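Local structure of Glyoxalase/bleomycin resisance protein/dioxygenase (Streptomyces sp. CB03234, 5UJP) at residues A76-L81 against R98-S103; S10-A15 against V53-T58. The protein binds riboflavin and a calcium ion on a vicinal oxygen chelate fold, and may act as a dioxygenase. All blocks are in the same frame, centred on the assembly; numbering follows the deposited sequence.

Contact 1: residues A76-L81 against R98-S103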
loop_
_atom_site.group_PDB
_atom_site.type_symbol
_atom_site.label_atom_id
_atom_site.label_comp_id
_atom_site.label_asym_id
_atom_site.label_seq_id
_atom_site.Cartn_x
_atom_site.Cartn_y
_atom_site.Cartn_z
ATOM N N ALA A 76 -19.155 -7.668 -10.296
ATOM C CA ALA A 76 -20.027 -6.512 -10.096
ATOM C C ALA A 76 -19.243 -5.222 -10.140
ATOM O O ALA A 76 -19.682 -4.236 -10.744
ATOM C CB ALA A 76 -20.744 -6.611 -8.759
ATOM N N ASP A 77 -18.093 -5.201 -9.472
ATOM C CA ASP A 77 -17.272 -4.001 -9.482
ATOM C C ASP A 77 -16.868 -3.632 -10.905
ATOM O O ASP A 77 -16.913 -2.446 -11.279
ATOM C CB ASP A 77 -16.010 -4.234 -8.658
ATOM C CG ASP A 77 -16.294 -4.387 -7.172
ATOM O OD1 ASP A 77 -17.378 -3.992 -6.700
ATOM O OD2 ASP A 77 -15.399 -4.924 -6.486
ATOM N N CYS A 78 -16.474 -4.631 -11.714
ATOM C CA CYS A 78 -16.023 -4.330 -13.071
ATOM C C CYS A 78 -17.155 -3.803 -13.930
ATOM O O CYS A 78 -16.949 -2.909 -14.756
ATOM C CB CYS A 78 -15.400 -5.569 -13.701
ATOM S SG CYS A 78 -13.789 -5.996 -13.052
ATOM N N ALA A 79 -18.350 -4.355 -13.775
ATOM C CA ALA A 79 -19.454 -3.910 -14.625
ATOM C C ALA A 79 -19.795 -2.458 -14.319
ATOM O O ALA A 79 -20.038 -1.650 -15.231
ATOM C CB ALA A 79 -20.656 -4.822 -14.393
ATOM N N ARG A 80 -19.759 -2.101 -13.037
ATOM C CA ARG A 80 -20.085 -0.742 -12.627
ATOM C C ARG A 80 -19.019 0.221 -13.108
ATOM O O ARG A 80 -19.327 1.322 -13.578
ATOM C CB ARG A 80 -20.217 -0.688 -11.111
ATOM C CG ARG A 80 -20.744 0.648 -10.574
ATOM C CD ARG A 80 -20.819 0.601 -9.046
ATOM N NE ARG A 80 -21.558 1.718 -8.460
ATOM C CZ ARG A 80 -21.000 2.829 -7.979
ATOM N NH1 ARG A 80 -19.692 2.987 -8.015
ATOM N NH2 ARG A 80 -21.756 3.790 -7.457
ATOM N N LEU A 81 -17.751 -0.167 -12.972
ATOM C CA LEU A 81 -16.659 0.699 -13.421
ATOM C C LEU A 81 -16.734 0.950 -14.930
ATOM O O LEU A 81 -16.682 2.113 -15.379
ATOM C CB LEU A 81 -15.315 0.086 -13.024
ATOM C CG LEU A 81 -15.019 0.170 -11.524
ATOM C CD1 LEU A 81 -13.888 -0.775 -11.159
ATOM C CD2 LEU A 81 -14.642 1.620 -11.157
ATOM N N ARG A 98 -10.093 -14.210 -7.905
ATOM C CA ARG A 98 -10.527 -13.696 -9.185
ATOM C C ARG A 98 -10.294 -12.195 -9.162
ATOM O O ARG A 98 -10.785 -11.514 -8.263
ATOM C CB ARG A 98 -12.002 -14.019 -9.350
ATOM C CG ARG A 98 -12.606 -13.606 -10.691
ATOM C CD ARG A 98 -13.985 -14.296 -10.905
ATOM N NE ARG A 98 -14.678 -13.763 -12.085
ATOM C CZ ARG A 98 -14.434 -14.150 -13.323
ATOM N NH1 ARG A 98 -13.515 -15.091 -13.550
ATOM N NH2 ARG A 98 -15.102 -13.596 -14.338
ATOM N N GLN A 99 -9.522 -11.691 -10.115
ATOM C CA GLN A 99 -8.990 -10.341 -9.946
ATOM C C GLN A 99 -9.194 -9.476 -11.175
ATOM O O GLN A 99 -9.379 -9.956 -12.281
ATOM C CB GLN A 99 -7.513 -10.322 -9.532
ATOM C CG GLN A 99 -6.571 -10.725 -10.569
ATOM C CD GLN A 99 -5.108 -10.638 -10.059
ATOM O OE1 GLN A 99 -4.264 -9.967 -10.644
ATOM N NE2 GLN A 99 -4.843 -11.273 -8.943
ATOM N N ALA A 100 -9.126 -8.168 -10.954
ATOM C CA ALA A 100 -9.205 -7.235 -12.058
ATOM C C ALA A 100 -8.417 -5.996 -11.697
ATOM O O ALA A 100 -8.141 -5.732 -10.524
ATOM C CB ALA A 100 -10.647 -6.807 -12.311
HETATM N N MSE A 101 -8.028 -5.222 -12.726
HETATM C CA MSE A 101 -7.260 -3.998 -12.514
HETATM C C MSE A 101 -7.970 -2.859 -13.206
HETATM O O MSE A 101 -8.575 -3.054 -14.264
HETATM C CB MSE A 101 -5.866 -4.161 -13.132
HETATM C CG MSE A 101 -5.315 -5.571 -13.035
HETATM SE SE MSE A 101 -5.030 -6.161 -11.186
HETATM C CE MSE A 101 -3.610 -4.918 -10.710
ATOM N N PHE A 102 -7.905 -1.676 -12.631
ATOM C CA PHE A 102 -8.362 -0.491 -13.302
ATOM C C PHE A 102 -7.412 0.665 -13.010
ATOM O O PHE A 102 -6.614 0.626 -12.066
ATOM C CB PHE A 102 -9.794 -0.125 -12.906
ATOM C CG PHE A 102 -9.988 0.239 -11.434
ATOM C CD1 PHE A 102 -10.250 -0.731 -10.477
ATOM C CD2 PHE A 102 -10.002 1.592 -11.036
ATOM C CE1 PHE A 102 -10.481 -0.392 -9.151
ATOM C CE2 PHE A 102 -10.225 1.933 -9.713
ATOM C CZ PHE A 102 -10.441 0.933 -8.748
ATOM N N SER A 103 -7.475 1.685 -13.844
ATOM C CA SER A 103 -6.562 2.808 -13.762
ATOM C C SER A 103 -7.325 4.059 -13.353
ATOM O O SER A 103 -8.478 4.259 -13.766
ATOM C CB SER A 103 -5.924 3.068 -15.136
ATOM O OG SER A 103 -4.949 2.090 -15.463
#
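The backbone N of L81 gives its hydrogen to D77 O at 3.0 Å, an ordinary turn bond of helix 74-83, from which the side chain of L81 reaches F102. No hydrogen bond runs between 76-81 and 98-103; what joins them is apolar, and it illustrates how a helix is laid on a sheet with two residues from each partner. L81 sends CD1 over one face of the F102 ring, 4.0 Å from the centroid and 24° off the normal, a CH-pi contact displaced toward the CD1 rim. The two side chains meet at about a right angle. F102 CG lies between its own backbone N and carbonyl carbon (chi1 64°), which folds the ring beneath the leucine. One helical turn earlier, C78 SG comes within 3.3 Å of A100 CB, shorter than usual for a sulfur and a methyl carbon. All four of these residues are buried. Q99, a riboflavin-binding residue of this protein, though no riboflavin is bound to this chain, starts away from the helix, as does M101, modelled as selenomethionine. Helix 74-83 packs here on the sheet ordered 67-70, 109-113, 97-103, 88-94, a βαβββ module of the vicinal oxygen chelate fold; V88 and P91 extend the bed under C78, while F18 and V23 of helix 12-23 close in on F102.

Contact 2: residues S10-A15 against V53-T58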
loop_
_atom_site.group_PDB
_atom_site.type_symbol
_atom_site.label_atom_id
_atom_site.label_comp_id
_atom_site.label_asym_id
_atom_site.label_seq_id
_atom_site.Cartn_x
_atom_site.Cartn_y
_atom_site.Cartn_z
ATOM N N SER A 10 -1.885 13.875 -9.369
ATOM C CA SER A 10 -1.462 15.190 -9.844
ATOM C C SER A 10 -2.429 16.294 -9.462
ATOM O O SER A 10 -2.021 17.456 -9.337
ATOM C CB SER A 10 -1.300 15.202 -11.369
ATOM O OG SER A 10 -2.532 14.995 -12.036
ATOM N N ASP A 11 -3.708 15.972 -9.342
ATOM C CA ASP A 11 -4.753 16.938 -9.044
ATOM C C ASP A 11 -5.674 16.279 -8.024
ATOM O O ASP A 11 -6.395 15.323 -8.348
ATOM C CB ASP A 11 -5.497 17.308 -10.332
ATOM C CG ASP A 11 -6.527 18.398 -10.123
ATOM O OD1 ASP A 11 -7.304 18.319 -9.150
ATOM O OD2 ASP A 11 -6.576 19.346 -10.950
ATOM N N GLN A 12 -5.633 16.774 -6.783
ATOM C CA GLN A 12 -6.373 16.109 -5.715
ATOM C C GLN A 12 -7.878 16.228 -5.895
ATOM O O GLN A 12 -8.611 15.336 -5.470
ATOM C CB GLN A 12 -5.969 16.671 -4.361
ATOM C CG GLN A 12 -4.552 16.250 -3.966
ATOM C CD GLN A 12 -4.153 16.798 -2.606
ATOM O OE1 GLN A 12 -4.085 18.000 -2.420
ATOM N NE2 GLN A 12 -3.882 15.894 -1.648
ATOM N N GLU A 13 -8.366 17.337 -6.436
ATOM C CA GLU A 13 -9.807 17.471 -6.614
ATOM C C GLU A 13 -10.329 16.478 -7.646
ATOM O O GLU A 13 -11.367 15.833 -7.432
ATOM C CB GLU A 13 -10.160 18.900 -7.022
ATOM C CG GLU A 13 -11.659 19.135 -6.929
ATOM C CD GLU A 13 -12.178 19.045 -5.500
ATOM O OE1 GLU A 13 -11.390 19.298 -4.572
ATOM O OE2 GLU A 13 -13.377 18.748 -5.297
ATOM N N LYS A 14 -9.617 16.330 -8.762
ATOM C CA LYS A 14 -10.006 15.322 -9.753
ATOM C C LYS A 14 -9.878 13.918 -9.177
ATOM O O LYS A 14 -10.676 13.042 -9.513
ATOM C CB LYS A 14 -9.144 15.445 -11.024
ATOM C CG LYS A 14 -9.353 16.793 -11.776
ATOM C CD LYS A 14 -8.527 16.915 -13.037
ATOM C CE LYS A 14 -8.779 18.231 -13.789
ATOM N NZ LYS A 14 -7.849 18.383 -14.928
ATOM N N ALA A 15 -8.893 13.679 -8.320
ATOM C CA ALA A 15 -8.765 12.370 -7.692
ATOM C C ALA A 15 -9.925 12.111 -6.742
ATOM O O ALA A 15 -10.437 10.989 -6.669
ATOM C CB ALA A 15 -7.421 12.271 -6.969
ATOM N N VAL A 53 -2.376 11.741 -2.425
ATOM C CA VAL A 53 -1.340 12.688 -2.034
ATOM C C VAL A 53 -0.642 13.276 -3.259
ATOM O O VAL A 53 -0.611 12.708 -4.349
ATOM C CB VAL A 53 -0.287 12.094 -1.071
ATOM C CG1 VAL A 53 -0.949 11.380 0.111
ATOM C CG2 VAL A 53 0.646 11.124 -1.813
ATOM N N ASP A 54 -0.007 14.430 -3.043
ATOM C CA ASP A 54 0.767 15.032 -4.117
ATOM C C ASP A 54 2.136 15.512 -3.668
ATOM O O ASP A 54 2.758 16.310 -4.388
ATOM C CB ASP A 54 -0.025 16.127 -4.867
ATOM C CG ASP A 54 -0.416 17.296 -3.958
ATOM O OD1 ASP A 54 -0.147 17.247 -2.744
ATOM O OD2 ASP A 54 -1.039 18.270 -4.460
ATOM N N TRP A 55 2.616 15.050 -2.510
ATOM C CA TRP A 55 3.814 15.604 -1.888
ATOM C C TRP A 55 4.990 14.633 -1.749
ATOM O O TRP A 55 5.957 14.957 -1.053
ATOM C CB TRP A 55 3.471 16.196 -0.517
ATOM C CG TRP A 55 2.803 15.234 0.418
ATOM C CD1 TRP A 55 3.395 14.249 1.168
ATOM C CD2 TRP A 55 1.415 15.228 0.762
ATOM N NE1 TRP A 55 2.425 13.584 1.924
ATOM C CE2 TRP A 55 1.209 14.180 1.692
ATOM C CE3 TRP A 55 0.316 16.002 0.357
ATOM C CZ2 TRP A 55 -0.044 13.904 2.238
ATOM C CZ3 TRP A 55 -0.918 15.712 0.884
ATOM C CH2 TRP A 55 -1.095 14.662 1.804
ATOM N N PHE A 56 4.964 13.486 -2.419
ATOM C CA PHE A 56 6.062 12.521 -2.408
ATOM C C PHE A 56 6.639 12.434 -3.814
ATOM O O PHE A 56 6.207 11.588 -4.621
ATOM C CB PHE A 56 5.550 11.151 -1.953
ATOM C CG PHE A 56 5.224 11.070 -0.479
ATOM C CD1 PHE A 56 6.125 11.542 0.472
ATOM C CD2 PHE A 56 4.026 10.509 -0.030
ATOM C CE1 PHE A 56 5.822 11.473 1.837
ATOM C CE2 PHE A 56 3.739 10.426 1.340
ATOM C CZ PHE A 56 4.629 10.913 2.269
ATOM N N PRO A 57 7.607 13.288 -4.170
ATOM C CA PRO A 57 8.078 13.350 -5.564
ATOM C C PRO A 57 8.844 12.127 -6.034
ATOM O O PRO A 57 9.002 11.953 -7.252
ATOM C CB PRO A 57 8.926 14.632 -5.618
ATOM C CG PRO A 57 8.659 15.327 -4.346
ATOM C CD PRO A 57 8.178 14.364 -3.343
ATOM N N THR A 58 9.335 11.282 -5.126
ATOM C CA THR A 58 9.858 9.972 -5.537
ATOM C C THR A 58 8.794 9.058 -6.129
ATOM O O THR A 58 9.149 8.071 -6.784
ATOM C CB THR A 58 10.574 9.274 -4.371
ATOM O OG1 THR A 58 9.645 9.003 -3.320
ATOM C CG2 THR A 58 11.714 10.144 -3.869
HETATM O O HOH W 1 -1.906 18.833 -0.993
#
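Q12 reaches from the first turn of its helix to the place where strand 48-53 gives way to a loop, and its amide has a firm inner side and a watery outer one. On the inner side NE2 donates to the carbonyl oxygens of R37 and L52, so the nitrogen is held by two strands. It also rests 3.9 Å from W55 CZ3, with the amide and indole planes 87° apart, and 4.1 Å from V53 CA. V53 in turn places CB over the centre of the indole, 3.7 Å above its plane. With chi2 at -179°, the extended glutamine is long enough to span this gap. The outer side is looser. There the amide is stacked on the D54 carboxylate, the planes 28° apart, and OE1 comes no nearer to D54 OD2 than 3.7 Å. A water completes the link, donating to Q12 OE1 at 2.7 Å and to D54 OD1 at 2.9 Å, so two acceptors that might otherwise repel are probably reconciled by one bridging molecule. D11, the N-cap, accepts from K14 N through OD1 and steadies the turn that carries Q12. E13 forms a salt bridge with R37, while the backbone of V53 hydrogen-bonds with V7 and V9. The start of helix 12-23 is thereby joined to the ends of strands 37-42 and 48-53, beside strand 3-8, outermost of its sheet within this chain.

From the N terminus, the chain runs through strand 3-8 into helix 12-23, and contact 2 closes when it returns, 37 residues later, at the end of strand 48-53. Contact 1 opens only afterwards: helix 74-83 meets strand 97-103 across a shorter loop of 16 residues. The two are therefore in series, neither nested nor crossed. They lie on opposite sides of the chain's centre, with centres about 23 Å apart, and each joins a helix to a different four-stranded sheet. Helix 12-23 connects them: its beginning belongs to contact 2, whereas V23 near its end touches both L81 and F102 of contact 1.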